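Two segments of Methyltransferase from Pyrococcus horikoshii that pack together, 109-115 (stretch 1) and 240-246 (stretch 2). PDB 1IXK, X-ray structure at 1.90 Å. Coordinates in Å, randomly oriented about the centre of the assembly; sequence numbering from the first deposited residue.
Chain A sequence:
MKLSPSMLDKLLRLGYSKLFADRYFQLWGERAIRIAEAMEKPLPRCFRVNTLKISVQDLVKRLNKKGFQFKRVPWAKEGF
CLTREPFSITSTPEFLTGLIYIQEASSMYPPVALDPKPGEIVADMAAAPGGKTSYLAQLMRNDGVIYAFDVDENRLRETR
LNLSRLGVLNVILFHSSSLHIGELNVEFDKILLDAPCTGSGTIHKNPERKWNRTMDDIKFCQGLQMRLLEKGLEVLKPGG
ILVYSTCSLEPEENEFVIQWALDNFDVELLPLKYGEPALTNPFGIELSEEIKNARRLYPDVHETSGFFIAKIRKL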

# COMPACT_ATOMS: atom_id res chain seq x y z
N TYR A 109 -5.17 -2.45 1.43
CA TYR A 109 -5.57 -1.33 2.29
C TYR A 109 -5.69 0.04 1.61
O TYR A 109 -6.72 0.70 1.72
CB TYR A 109 -4.61 -1.24 3.48
CG TYR A 109 -5.16 -0.54 4.71
CD1 TYR A 109 -6.31 0.25 4.64
CD2 TYR A 109 -4.52 -0.64 5.95
CE1 TYR A 109 -6.80 0.92 5.76
CE2 TYR A 109 -5.00 0.02 7.08
CZ TYR A 109 -6.14 0.80 6.97
OH TYR A 109 -6.62 1.47 8.07
N PRO A 110 -4.64 0.49 0.89
CA PRO A 110 -4.68 1.80 0.22
C PRO A 110 -5.90 2.09 -0.64
O PRO A 110 -6.56 3.12 -0.45
CB PRO A 110 -3.37 1.82 -0.57
CG PRO A 110 -2.44 1.05 0.31
CD PRO A 110 -3.32 -0.14 0.71
N PRO A 111 -6.23 1.21 -1.60
CA PRO A 111 -7.40 1.48 -2.44
C PRO A 111 -8.69 1.60 -1.63
O PRO A 111 -9.51 2.48 -1.88
CB PRO A 111 -7.45 0.28 -3.39
CG PRO A 111 -6.06 -0.25 -3.39
CD PRO A 111 -5.59 -0.06 -1.98
N VAL A 112 -8.87 0.69 -0.68
CA VAL A 112 -10.07 0.69 0.15
C VAL A 112 -10.13 1.95 1.00
O VAL A 112 -11.19 2.58 1.12
CB VAL A 112 -10.11 -0.57 1.06
CG1 VAL A 112 -11.33 -0.52 1.96
CG2 VAL A 112 -10.14 -1.83 0.20
N ALA A 113 -9.01 2.34 1.58
CA ALA A 113 -8.96 3.56 2.39
C ALA A 113 -9.30 4.79 1.55
O ALA A 113 -9.99 5.69 2.02
CB ALA A 113 -7.57 3.72 3.03
N LEU A 114 -8.81 4.83 0.31
CA LEU A 114 -9.08 5.97 -0.57
C LEU A 114 -10.57 6.04 -0.87
O LEU A 114 -11.13 7.12 -1.06
CB LEU A 114 -8.28 5.86 -1.87
CG LEU A 114 -8.35 7.09 -2.78
CD1 LEU A 114 -7.90 8.33 -2.01
CD2 LEU A 114 -7.47 6.87 -4.01
N ASP A 115 -11.21 4.88 -0.92
CA ASP A 115 -12.65 4.77 -1.14
C ASP A 115 -13.16 5.56 -2.35
O ASP A 115 -14.05 6.40 -2.21
CB ASP A 115 -13.37 5.25 0.12
CG ASP A 115 -14.82 4.82 0.18
OD1 ASP A 115 -15.60 5.47 0.91
OD2 ASP A 115 -15.20 3.82 -0.49
N GLY A 240 -10.46 17.34 -1.78
CA GLY A 240 -10.07 16.06 -2.34
C GLY A 240 -9.28 15.21 -1.35
O GLY A 240 -8.76 15.72 -0.36
N ILE A 241 -9.19 13.91 -1.63
CA ILE A 241 -8.49 12.98 -0.75
C ILE A 241 -7.29 12.31 -1.41
O ILE A 241 -7.36 11.90 -2.57
CB ILE A 241 -9.43 11.85 -0.26
CG1 ILE A 241 -10.71 12.45 0.33
CG2 ILE A 241 -8.71 10.95 0.75
CD1 ILE A 241 -10.50 13.25 1.58
N LEU A 242 -6.20 12.20 -0.66
CA LEU A 242 -5.01 11.52 -1.16
C LEU A 242 -4.60 10.51 -0.10
O LEU A 242 -4.56 10.83 1.09
CB LEU A 242 -3.85 12.50 -1.41
CG LEU A 242 -2.56 11.88 -1.98
CD1 LEU A 242 -1.82 12.91 -2.82
CD2 LEU A 242 -1.68 11.34 -0.86
N VAL A 243 -4.35 9.27 -0.52
CA VAL A 243 -3.92 8.26 0.43
C VAL A 243 -2.47 7.97 0.11
O VAL A 243 -2.10 7.69 -1.03
CB VAL A 243 -4.77 6.97 0.33
CG1 VAL A 243 -4.06 5.83 1.06
CG2 VAL A 243 -6.13 7.21 0.95
N TYR A 244 -1.64 8.09 1.14
CA TYR A 244 -0.21 7.90 1.06
C TYR A 244 0.17 6.62 1.78
O TYR A 244 -0.22 6.41 2.93
CB TYR A 244 0.48 9.10 1.72
CG TYR A 244 1.98 9.02 1.82
CD1 TYR A 244 2.61 8.30 2.85
CD2 TYR A 244 2.79 9.70 0.92
CE1 TYR A 244 4.00 8.27 2.96
CE2 TYR A 244 4.18 9.67 1.02
CZ TYR A 244 4.77 8.96 2.04
OH TYR A 244 6.15 8.98 2.15
N SER A 245 0.92 5.75 1.12
CA SER A 245 1.32 4.51 1.75
C SER A 245 2.69 4.05 1.30
O SER A 245 3.13 4.37 0.19
CB SER A 245 0.29 3.40 1.46
OG SER A 245 0.24 3.09 0.08
N THR A 246 3.37 3.30 2.16
CA THR A 246 4.69 2.76 1.85
C THR A 246 4.82 1.41 2.54
O THR A 246 4.00 1.05 3.38
CB THR A 246 5.84 3.61 2.42
OG1 THR A 246 5.99 3.30 3.81
CG2 THR A 246 5.58 5.10 2.24

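What holds a helix end against a strand when no hydrogen bond passes between them? Residues 109-114 run nearly antiparallel to strand 240-246, at 162°, and their axes come within 8.4 Å. The contact is one of van der Waals packing, mostly between apolar groups, and buries 260 Å² counting both sides. Strand alternation selects the participants: Ile241, Val243 and Ser245 direct their CA-to-CB bonds toward the helix, while Leu242, Tyr244 and Thr246 direct theirs away.

Why is Val243 at the centre? Its two methyls both face the helix, CG1 nearer the Pro110 side chain and CG2 nearer Leu114. With chi1 at 165° (t), Val243 CG1 lies 4.0 Å from Pro110 O and 4.4 Å from Pro110 CB, and Val243 CG2 reaches the last turn, 3.5 Å from Leu114 CA and 4.3 Å from Ala113 CB. A beta-branched side chain suits this place, because it offers two methyls close to the backbone and fits the extended strand conformation. The short Ala113 side chain, whose CA-to-CB bond points toward the strand, adds a small apolar surface without holding the backbones far apart; CA of Leu114 and CA of Val243 are 5.7 Å apart.

How does Leu114 make its contact when its CA-to-CB bond points sideways? Its conformation, chi1 -173° (t) and chi2 56° (p), brings the end of the side chain nearer the strand. There Leu114 CD1 lies 3.6 Å from Val243 CG2 and 3.9 Å from Ile241 CG2, and also 3.7 Å from Ile241 O, so one methyl packs against two side chains and the strand backbone. CD2 projects farther from these neighbours. Ile241 comes closest through its CG2 methyl: both of its chi angles are m, and its CD1 end leads away from the helix, while CG2 is the side-chain atom nearest Leu114.

What do the proline and serine do at the other end of the contact? Pro110 has its CA-to-CB bond sideways, yet its ring, puckered C-gamma exo, places CG 3.4 Å from Ser245 OG. This is a close packing contact between a ring carbon and a hydroxyl oxygen, which the p rotamer of Ser245, chi1 64°, sets beside the ring. The compact serine side chain fits in this buried spot. Proline has no NH to give to the preceding turn, and the helix is kinked at Pro110 and Pro111; helical bonding nevertheless continues beyond them, with Leu114 N donating to Pro110 O at 2.9 Å.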